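PDB 1GAN: galectin-1 from Bufo arenarum, which binds beta-galactosides, and probably a wide range of complex carbohydrates, as a homodimer, and may regulate apoptosis and cell differentiation. Local coordinates for residues F31-G36 with P119-E124; F42-N47 with I59-K64; S71-G76 with S108-K113. One frame throughout, in Å; residues are numbered along the deposited sequence.

In the fold
Interactions 1 and 2 are buried pairings of antiparallel neighbours in one sheet of the galectin beta sandwich, in which strands 30-35 and 41-49 lie side by side. Each has one apolar face, turned to the core, and one mixed face that bears the polar side chains, but that of interaction 2 touches galactose, whereas that of interaction 1 lies one shell behind it, reaching the pocket through Asn34 and His45. Interaction 3 is a surface contact. It spans from an edge strand of this sheet, which pairs with 58-65, to an edge strand of the opposite one, so side-chain packing and an arginine-to-backbone hydrogen bond replace the backbone ladder. Its Glu72 meets the same galactose as interaction 2.

Interaction 1 of 3, residues F31-G36 with P119-E124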
loop_
_atom_site.group_PDB
_atom_site.type_symbol
_atom_site.label_atom_id
_atom_site.label_comp_id
_atom_site.label_asym_id
_atom_site.label_seq_id
_atom_site.Cartn_x
_atom_site.Cartn_y
_atom_site.Cartn_z
ATOM N N PHE A 31 14.718 -6.683 8.826
ATOM C CA PHE A 31 13.657 -5.948 8.172
ATOM C C PHE A 31 12.769 -5.352 9.261
ATOM O O PHE A 31 12.755 -5.840 10.398
ATOM C CB PHE A 31 12.878 -6.838 7.182
ATOM C CG PHE A 31 11.962 -7.848 7.816
ATOM C CD1 PHE A 31 10.682 -7.482 8.251
ATOM C CD2 PHE A 31 12.344 -9.183 7.917
ATOM C CE1 PHE A 31 9.790 -8.440 8.780
ATOM C CE2 PHE A 31 11.463 -10.153 8.444
ATOM C CZ PHE A 31 10.188 -9.780 8.876
ATOM N N ALA A 32 12.070 -4.269 8.936
ATOM C CA ALA A 32 11.198 -3.625 9.901
ATOM C C ALA A 32 9.875 -3.241 9.285
ATOM O O ALA A 32 9.800 -2.992 8.073
ATOM C CB ALA A 32 11.879 -2.392 10.457
ATOM N N VAL A 33 8.827 -3.262 10.112
ATOM C CA VAL A 33 7.484 -2.828 9.726
ATOM C C VAL A 33 7.237 -1.745 10.763
ATOM O O VAL A 33 7.455 -1.981 11.963
ATOM C CB VAL A 33 6.394 -3.931 9.893
ATOM C CG1 VAL A 33 5.011 -3.371 9.584
ATOM C CG2 VAL A 33 6.639 -5.053 8.936
ATOM N N ASN A 34 6.837 -0.550 10.318
ATOM C CA ASN A 34 6.555 0.574 11.211
ATOM C C ASN A 34 5.094 1.015 11.097
ATOM O O ASN A 34 4.551 1.161 10.001
ATOM C CB ASN A 34 7.448 1.749 10.878
ATOM C CG ASN A 34 8.930 1.402 10.901
ATOM O OD1 ASN A 34 9.476 1.080 11.950
ATOM N ND2 ASN A 34 9.603 1.528 9.755
ATOM N N LEU A 35 4.452 1.243 12.230
ATOM C CA LEU A 35 3.063 1.689 12.252
ATOM C C LEU A 35 3.058 2.961 13.085
ATOM O O LEU A 35 3.555 2.943 14.194
ATOM C CB LEU A 35 2.159 0.648 12.924
ATOM C CG LEU A 35 1.721 -0.609 12.163
ATOM C CD1 LEU A 35 0.894 -1.486 13.069
ATOM C CD2 LEU A 35 0.865 -0.222 10.986
ATOM N N GLY A 36 2.487 4.049 12.574
ATOM C CA GLY A 36 2.471 5.289 13.334
ATOM C C GLY A 36 1.750 6.474 12.702
ATOM O O GLY A 36 0.887 6.322 11.853
ATOM N N PRO A 119 -2.455 6.362 10.698
ATOM C CA PRO A 119 -2.394 6.802 9.310
ATOM C C PRO A 119 -1.222 6.330 8.484
ATOM O O PRO A 119 -1.343 6.230 7.266
ATOM C CB PRO A 119 -2.348 8.314 9.448
ATOM C CG PRO A 119 -1.524 8.497 10.697
ATOM C CD PRO A 119 -2.058 7.450 11.626
ATOM N N PHE A 120 -0.122 5.978 9.126
ATOM C CA PHE A 120 1.066 5.618 8.380
ATOM C C PHE A 120 1.644 4.229 8.638
ATOM O O PHE A 120 1.665 3.741 9.772
ATOM C CB PHE A 120 2.086 6.728 8.673
ATOM C CG PHE A 120 3.473 6.520 8.104
ATOM C CD1 PHE A 120 4.438 5.817 8.825
ATOM C CD2 PHE A 120 3.859 7.176 6.932
ATOM C CE1 PHE A 120 5.754 5.790 8.402
ATOM C CE2 PHE A 120 5.169 7.153 6.506
ATOM C CZ PHE A 120 6.125 6.464 7.239
ATOM N N LEU A 121 2.129 3.615 7.563
ATOM C CA LEU A 121 2.793 2.319 7.613
ATOM C C LEU A 121 3.999 2.384 6.661
ATOM O O LEU A 121 3.930 2.999 5.595
ATOM C CB LEU A 121 1.852 1.164 7.182
ATOM C CG LEU A 121 2.501 -0.243 7.050
ATOM C CD1 LEU A 121 1.603 -1.326 7.576
ATOM C CD2 LEU A 121 2.893 -0.577 5.617
ATOM N N SER A 122 5.118 1.798 7.062
ATOM C CA SER A 122 6.277 1.740 6.195
ATOM C C SER A 122 6.990 0.431 6.491
ATOM O O SER A 122 6.782 -0.184 7.561
ATOM C CB SER A 122 7.213 2.923 6.390
ATOM O OG SER A 122 7.821 2.879 7.645
ATOM N N LEU A 123 7.710 -0.054 5.478
ATOM C CA LEU A 123 8.465 -1.295 5.568
ATOM C C LEU A 123 9.882 -0.917 5.253
ATOM O O LEU A 123 10.119 0.061 4.544
ATOM C CB LEU A 123 8.026 -2.310 4.523
ATOM C CG LEU A 123 6.583 -2.690 4.298
ATOM C CD1 LEU A 123 6.517 -3.714 3.199
ATOM C CD2 LEU A 123 6.001 -3.274 5.548
ATOM N N GLU A 124 10.810 -1.695 5.792
ATOM C CA GLU A 124 12.239 -1.524 5.581
ATOM C C GLU A 124 12.867 -2.919 5.432
ATOM O O GLU A 124 12.545 -3.835 6.188
ATOM C CB GLU A 124 12.847 -0.777 6.752
ATOM C CG GLU A 124 12.725 0.711 6.602
ATOM C CD GLU A 124 12.463 1.430 7.905
ATOM O OE1 GLU A 124 13.037 1.023 8.944
ATOM O OE2 GLU A 124 11.672 2.408 7.882
#
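Strands 31-35 and 119-124 are antiparallel neighbours in the sugar-binding sheet of the galectin beta sandwich, with axes 4.6 Å apart. Three hydrogen-bonded pairs, Ala32 with Glu124, Asn34 with Ser122 and Gly36 with Phe120, join them through bonds in both directions, and the Asn34 N to Ser122 O bond is the straightest at 172°. Between these lie the non-hydrogen-bonded pairs Val33-Leu123 and Leu35-Leu121, whose side chains enter the core between the sheets. Val33 and Leu123 lie alongside each other, Val33 CG2 meeting Leu123 CD2 at 3.9 Å, while Leu35 CD2 slants across to Leu121 CD1 at 3.7 Å. Branched aliphatic residues suit this face, where Phe90 and Ile20 of the opposite sheet close over them. The other face carries the polar side chains Asn34, Ser122 and Glu124, beside Ala32 and Phe120. With its CG beside the backbone N (chi1 -55°), Asn34 carries its amide across to the partner strand. Its ND2 donates to Ser122 OG at 3.1 Å, nearly within the amide plane, and the short serine puts an acceptor just there. The carboxylate of Glu124 also comes close, its plane turned 45° from that of the amide, with OE2 2.9 Å from Asn34 ND2. The amide's opposite end looks to the sugar pocket, probably helping to fix an imidazole's rotation: Asn34 OD1 is hydrogen-bonded to ND1 of the galactoside-binding His45.

Interaction 2 of 3, residues F42-N47 with I59-K64; sequences FLLHFN and IVCNSK. With GAL (beta-D-galactopyranose), chain C.
Phe46, Ile59, Cys61 and Leu44 form the apolar side of the hairpin made by strands 41-49 and 58-65, facing the sandwich core. Swung away from its own backbone N (chi1 172°), the Phe46 ring meets Ile59 CG2 with CE2 at 3.7 Å and Cys61 SG with CD2 at 3.9 Å, an oblique sulfur-aromatic contact. The small thiol also admits Leu44 CD1, and Phe107 and Phe109 of the other sheet pack behind. Paired backbone bonds link Phe42 with Lys64, His45 with Asn62 and Asn47 with Val60; a classic beta bulge at Leu43 and Leu44, which both face Leu35, shifts the register by one. Further out, the Lys64 chain runs alongside the Phe42 ring, CE 3.6 Å from Phe42 CE2, and brings its amine to Ala39 O and Asp67. At the sugar edge, His45 NE2, with its ND1 bound to Asn34, shares a 2.8 Å hydrogen bond with galactose O4, lying near the imidazole plane. Asn47 OD1, held by Arg49, is 2.9 Å from the same O4. Asn62 ND2 donates to galactose O6 almost straight (176°) and also to Gly70 O. Recognition of O4 and O6 by these side chains is consistent with a preference for galactose's axial O4.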
loop_
_atom_site.group_PDB
_atom_site.type_symbol
_atom_site.label_atom_id
_atom_site.label_comp_id
_atom_site.label_asym_id
_atom_site.label_seq_id
_atom_site.Cartn_x
_atom_site.Cartn_y
_atom_site.Cartn_z
ATOM N N PHE A 42 6.324 6.561 15.751
ATOM C CA PHE A 42 5.865 5.189 15.515
ATOM C C PHE A 42 5.223 4.631 16.771
ATOM O O PHE A 42 5.787 4.749 17.860
ATOM C CB PHE A 42 7.043 4.268 15.124
ATOM C CG PHE A 42 7.751 4.668 13.853
ATOM C CD1 PHE A 42 7.059 5.237 12.795
ATOM C CD2 PHE A 42 9.114 4.411 13.684
ATOM C CE1 PHE A 42 7.704 5.536 11.578
ATOM C CE2 PHE A 42 9.768 4.713 12.474
ATOM C CZ PHE A 42 9.055 5.275 11.421
ATOM N N LEU A 43 4.035 4.059 16.631
ATOM C CA LEU A 43 3.336 3.435 17.752
ATOM C C LEU A 43 4.052 2.083 17.911
ATOM O O LEU A 43 4.351 1.618 19.021
ATOM C CB LEU A 43 1.854 3.241 17.394
ATOM C CG LEU A 43 0.856 3.011 18.535
ATOM C CD1 LEU A 43 0.961 4.168 19.501
ATOM C CD2 LEU A 43 -0.569 2.916 18.030
ATOM N N LEU A 44 4.390 1.489 16.770
ATOM C CA LEU A 44 5.101 0.226 16.764
ATOM C C LEU A 44 6.126 0.152 15.657
ATOM O O LEU A 44 5.864 0.540 14.533
ATOM C CB LEU A 44 4.142 -0.953 16.634
ATOM C CG LEU A 44 4.812 -2.298 16.353
ATOM C CD1 LEU A 44 5.755 -2.634 17.524
ATOM C CD2 LEU A 44 3.755 -3.389 16.158
ATOM N N HIS A 45 7.331 -0.243 16.031
ATOM C CA HIS A 45 8.426 -0.465 15.103
ATOM C C HIS A 45 8.775 -1.931 15.403
ATOM O O HIS A 45 9.170 -2.254 16.536
ATOM C CB HIS A 45 9.588 0.474 15.424
ATOM C CG HIS A 45 10.912 0.032 14.872
ATOM N ND1 HIS A 45 11.280 0.222 13.561
ATOM C CD2 HIS A 45 11.986 -0.527 15.482
ATOM C CE1 HIS A 45 12.519 -0.198 13.382
ATOM N NE2 HIS A 45 12.971 -0.656 14.532
ATOM N N PHE A 46 8.449 -2.817 14.452
ATOM C CA PHE A 46 8.706 -4.251 14.536
ATOM C C PHE A 46 9.958 -4.546 13.708
ATOM O O PHE A 46 9.929 -4.500 12.475
ATOM C CB PHE A 46 7.500 -4.996 13.989
ATOM C CG PHE A 46 7.709 -6.476 13.852
ATOM C CD1 PHE A 46 8.225 -7.010 12.667
ATOM C CD2 PHE A 46 7.360 -7.342 14.891
ATOM C CE1 PHE A 46 8.393 -8.378 12.509
ATOM C CE2 PHE A 46 7.520 -8.713 14.745
ATOM C CZ PHE A 46 8.042 -9.235 13.544
ATOM N N ASN A 47 11.050 -4.892 14.386
ATOM C CA ASN A 47 12.333 -5.116 13.728
ATOM C C ASN A 47 12.874 -6.550 13.886
ATOM O O ASN A 47 13.327 -6.942 14.958
ATOM C CB ASN A 47 13.297 -4.072 14.324
ATOM C CG ASN A 47 14.642 -3.954 13.603
ATOM O OD1 ASN A 47 15.557 -3.334 14.139
ATOM N ND2 ASN A 47 14.758 -4.487 12.397
ATOM N N ILE A 59 13.857 -10.470 17.589
ATOM C CA ILE A 59 12.860 -9.491 17.241
ATOM C C ILE A 59 12.897 -8.411 18.296
ATOM O O ILE A 59 12.870 -8.695 19.492
ATOM C CB ILE A 59 11.443 -10.090 17.184
ATOM C CG1 ILE A 59 11.339 -11.056 16.007
ATOM C CG2 ILE A 59 10.399 -8.982 17.056
ATOM C CD1 ILE A 59 10.031 -11.792 15.939
ATOM N N VAL A 60 13.131 -7.193 17.840
ATOM C CA VAL A 60 13.143 -6.030 18.693
ATOM C C VAL A 60 11.934 -5.174 18.282
ATOM O O VAL A 60 11.711 -4.911 17.092
ATOM C CB VAL A 60 14.453 -5.226 18.545
ATOM C CG1 VAL A 60 14.432 -4.020 19.470
ATOM C CG2 VAL A 60 15.628 -6.112 18.880
ATOM N N CYS A 61 11.137 -4.812 19.276
ATOM C CA CYS A 61 9.953 -3.999 19.114
ATOM C C CYS A 61 10.156 -2.740 19.948
ATOM O O CYS A 61 10.677 -2.799 21.073
ATOM C CB CYS A 61 8.724 -4.745 19.638
ATOM S SG CYS A 61 8.070 -5.979 18.511
ATOM N N ASN A 62 9.726 -1.603 19.412
ATOM C CA ASN A 62 9.861 -0.343 20.125
ATOM C C ASN A 62 8.891 0.666 19.533
ATOM O O ASN A 62 8.197 0.381 18.535
ATOM C CB ASN A 62 11.306 0.174 20.004
ATOM C CG ASN A 62 11.688 1.101 21.144
ATOM O OD1 ASN A 62 10.849 1.461 21.954
ATOM N ND2 ASN A 62 12.953 1.507 21.196
ATOM N N SER A 63 8.782 1.813 20.188
ATOM C CA SER A 63 7.947 2.874 19.701
ATOM C C SER A 63 8.903 4.014 19.457
ATOM O O SER A 63 10.064 3.947 19.855
ATOM C CB SER A 63 6.893 3.260 20.732
ATOM O OG SER A 63 7.485 3.609 21.955
ATOM N N LYS A 64 8.466 5.018 18.715
ATOM C CA LYS A 64 9.301 6.183 18.461
ATOM C C LYS A 64 8.459 7.442 18.608
ATOM O O LYS A 64 7.361 7.509 18.094
ATOM C CB LYS A 64 9.936 6.140 17.083
ATOM C CG LYS A 64 11.138 7.082 16.991
ATOM C CD LYS A 64 11.848 7.011 15.620
ATOM C CE LYS A 64 10.924 7.446 14.494
ATOM N NZ LYS A 64 11.698 7.641 13.230
HETATM C C1 GAL C . 18.180 0.903 17.202
HETATM C C2 GAL C . 18.194 0.759 15.672
HETATM C C3 GAL C . 16.920 1.339 15.052
HETATM C C4 GAL C . 15.707 0.687 15.691
HETATM C C5 GAL C . 15.776 0.857 17.210
HETATM C C6 GAL C . 14.644 0.200 17.927
HETATM O O2 GAL C . 19.337 1.393 15.124
HETATM O O3 GAL C . 16.896 1.067 13.663
HETATM O O4 GAL C . 15.683 -0.693 15.348
HETATM O O5 GAL C . 16.996 0.283 17.732
HETATM O O6 GAL C . 14.710 0.508 19.305
#

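Interaction 3 of 3, residues S71-G76 with S108-K113. Unlike the reference sequence in segment 71-76: Gly76 (reference Glu). With NDG (2-acetamido-2-deoxy-alpha-D-glucopyranose), chain B; GAL (beta-D-galactopyranose), chain C.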
loop_
_atom_site.group_PDB
_atom_site.type_symbol
_atom_site.label_atom_id
_atom_site.label_comp_id
_atom_site.label_asym_id
_atom_site.label_seq_id
_atom_site.Cartn_x
_atom_site.Cartn_y
_atom_site.Cartn_z
ATOM N N SER A 71 11.373 2.435 24.929
ATOM C CA SER A 71 11.867 1.274 25.655
ATOM C C SER A 71 11.720 0.051 24.754
ATOM O O SER A 71 10.613 -0.316 24.363
ATOM C CB SER A 71 11.040 1.056 26.928
ATOM O OG SER A 71 11.103 2.167 27.824
ATOM N N GLU A 72 12.838 -0.574 24.415
ATOM C CA GLU A 72 12.827 -1.751 23.579
ATOM C C GLU A 72 12.213 -2.933 24.288
ATOM O O GLU A 72 12.360 -3.097 25.495
ATOM C CB GLU A 72 14.261 -2.139 23.176
ATOM C CG GLU A 72 14.787 -1.367 21.983
ATOM C CD GLU A 72 16.243 -1.651 21.636
ATOM O OE1 GLU A 72 16.910 -2.488 22.284
ATOM O OE2 GLU A 72 16.732 -1.006 20.701
ATOM N N GLN A 73 11.565 -3.790 23.521
ATOM C CA GLN A 73 10.995 -5.021 24.035
ATOM C C GLN A 73 11.561 -6.077 23.090
ATOM O O GLN A 73 11.579 -5.876 21.879
ATOM C CB GLN A 73 9.485 -4.982 23.935
ATOM C CG GLN A 73 8.841 -6.233 24.422
ATOM C CD GLN A 73 7.339 -6.138 24.416
ATOM O OE1 GLN A 73 6.668 -6.709 23.533
ATOM N NE2 GLN A 73 6.790 -5.406 25.395
ATOM N N ARG A 74 12.108 -7.152 23.622
ATOM C CA ARG A 74 12.664 -8.185 22.773
ATOM C C ARG A 74 11.864 -9.453 22.936
ATOM O O ARG A 74 11.304 -9.683 24.003
ATOM C CB ARG A 74 14.123 -8.424 23.127
ATOM C CG ARG A 74 15.027 -7.275 22.760
ATOM C CD ARG A 74 16.481 -7.717 22.851
ATOM N NE ARG A 74 17.383 -6.879 22.064
ATOM C CZ ARG A 74 17.489 -5.567 22.199
ATOM N NH1 ARG A 74 16.746 -4.944 23.104
ATOM N NH2 ARG A 74 18.300 -4.880 21.399
ATOM N N GLU A 75 11.790 -10.250 21.871
ATOM C CA GLU A 75 11.051 -11.515 21.853
ATOM C C GLU A 75 11.953 -12.685 21.445
ATOM O O GLU A 75 12.821 -12.539 20.573
ATOM C CB GLU A 75 9.893 -11.437 20.867
ATOM C CG GLU A 75 8.835 -10.424 21.232
ATOM C CD GLU A 75 8.113 -10.761 22.540
ATOM O OE1 GLU A 75 7.913 -11.962 22.853
ATOM O OE2 GLU A 75 7.730 -9.804 23.250
ATOM N N GLY A 76 11.682 -13.855 22.022
ATOM C CA GLY A 76 12.458 -15.054 21.749
ATOM C C GLY A 76 12.177 -15.708 20.421
ATOM O O GLY A 76 13.104 -16.135 19.750
ATOM N N SER A 108 2.161 -9.814 22.044
ATOM C CA SER A 108 1.499 -8.537 22.074
ATOM C C SER A 108 2.520 -7.467 22.428
ATOM O O SER A 108 3.595 -7.759 22.962
ATOM C CB SER A 108 0.381 -8.578 23.105
ATOM O OG SER A 108 0.942 -8.682 24.404
ATOM N N PHE A 109 2.196 -6.236 22.066
ATOM C CA PHE A 109 3.052 -5.101 22.344
ATOM C C PHE A 109 2.096 -4.014 22.841
ATOM O O PHE A 109 1.024 -3.835 22.263
ATOM C CB PHE A 109 3.760 -4.676 21.061
ATOM C CG PHE A 109 4.724 -3.553 21.247
ATOM C CD1 PHE A 109 5.959 -3.770 21.841
ATOM C CD2 PHE A 109 4.386 -2.265 20.845
ATOM C CE1 PHE A 109 6.852 -2.724 22.050
ATOM C CE2 PHE A 109 5.261 -1.218 21.044
ATOM C CZ PHE A 109 6.503 -1.447 21.654
ATOM N N PRO A 110 2.444 -3.317 23.945
ATOM C CA PRO A 110 1.599 -2.250 24.520
ATOM C C PRO A 110 1.351 -1.045 23.619
ATOM O O PRO A 110 2.225 -0.643 22.872
ATOM C CB PRO A 110 2.400 -1.806 25.768
ATOM C CG PRO A 110 3.813 -2.031 25.365
ATOM C CD PRO A 110 3.729 -3.402 24.672
ATOM N N VAL A 111 0.183 -0.429 23.750
ATOM C CA VAL A 111 -0.143 0.780 22.976
ATOM C C VAL A 111 0.210 1.961 23.892
ATOM O O VAL A 111 -0.444 2.201 24.914
ATOM C CB VAL A 111 -1.647 0.805 22.527
ATOM C CG1 VAL A 111 -2.067 2.199 22.094
ATOM C CG2 VAL A 111 -1.850 -0.147 21.365
ATOM N N ARG A 112 1.284 2.666 23.543
ATOM C CA ARG A 112 1.762 3.773 24.376
ATOM C C ARG A 112 1.134 5.121 24.067
ATOM O O ARG A 112 1.370 6.104 24.763
ATOM C CB ARG A 112 3.283 3.853 24.315
ATOM C CG ARG A 112 3.910 2.483 24.196
ATOM C CD ARG A 112 5.079 2.232 25.127
ATOM N NE ARG A 112 6.316 2.133 24.370
ATOM C CZ ARG A 112 7.230 1.174 24.507
ATOM N NH1 ARG A 112 7.064 0.204 25.389
ATOM N NH2 ARG A 112 8.311 1.193 23.736
ATOM N N LYS A 113 0.293 5.152 23.047
ATOM C CA LYS A 113 -0.357 6.379 22.667
ATOM C C LYS A 113 -1.590 5.902 21.955
ATOM O O LYS A 113 -1.483 5.271 20.912
ATOM C CB LYS A 113 0.556 7.153 21.726
ATOM C CG LYS A 113 -0.013 8.437 21.161
ATOM C CD LYS A 113 -0.061 9.534 22.200
ATOM C CE LYS A 113 -0.454 10.849 21.583
ATOM N NZ LYS A 113 -1.198 11.683 22.564
HETATM C C1 NDG B . 21.419 -0.082 21.347
HETATM C C2 NDG B . 20.158 -0.936 21.189
HETATM C C3 NDG B . 19.797 -1.038 19.715
HETATM C C4 NDG B . 19.533 0.350 19.153
HETATM C C5 NDG B . 20.767 1.251 19.405
HETATM C C6 NDG B . 20.506 2.721 19.061
HETATM C C7 NDG B . 20.302 -2.468 23.041
HETATM C C8 NDG B . 20.559 -3.879 23.545
HETATM O O5 NDG B . 21.165 1.229 20.809
HETATM O O3 NDG B . 18.657 -1.854 19.542
HETATM O O4 NDG B . 19.281 0.237 17.730
HETATM O O6 NDG B . 19.451 3.279 19.860
HETATM O O7 NDG B . 20.027 -1.574 23.836
HETATM N N2 NDG B . 20.388 -2.260 21.733
HETATM O O1 NDG B . 22.404 -0.620 20.537
HETATM C C1 GAL C . 18.180 0.903 17.202
HETATM C C2 GAL C . 18.194 0.759 15.672
HETATM C C3 GAL C . 16.920 1.339 15.052
HETATM C C4 GAL C . 15.707 0.687 15.691
HETATM C C5 GAL C . 15.776 0.857 17.210
HETATM C C6 GAL C . 14.644 0.200 17.927
HETATM O O2 GAL C . 19.337 1.393 15.124
HETATM O O3 GAL C . 16.896 1.067 13.663
HETATM O O4 GAL C . 15.683 -0.693 15.348
HETATM O O5 GAL C . 16.996 0.283 17.732
HETATM O O6 GAL C . 14.710 0.508 19.305
#
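Gln73 meets the edge of the Phe109 ring at the rim of the galectin beta sandwich, where strand 73-75, at an edge of the sugar-binding sheet, runs antiparallel to strand 108-110, at an edge of the other. Their axes are 9.6 Å apart, too far for backbone pairing, and side chains bridge the gap. In the packing, Gln73 is fully extended (chi1 179°) and slides past the Phe109 ring, its CB 3.9 Å from Phe109 CE1. Its amide, turned 66° from the ring, passes on toward Pro110. A long, flexible chain with a polar head suits this partly exposed rim, while the phenylalanine dips into the core against Leu44 and Ile99. A hydrogen bond also crosses the contact: Arg112 NH2 donates to Ser71 O at 2.8 Å, close to the guanidinium plane. Phe109 CZ lies against a face of that guanidinium, and Arg112 NE is bound to Ser63 OG, so two bonded nitrogens and an aromatic contact set its orientation. The charged pair turns the other way, to the sugar. Arg74, also paired with Asp55, makes a salt bridge from NH1 to Glu72 OE1 at 2.6 Å, probably steadying the carboxylate. Glu72 OE2 accepts a hydrogen bond from galactose O6 at 2.9 Å.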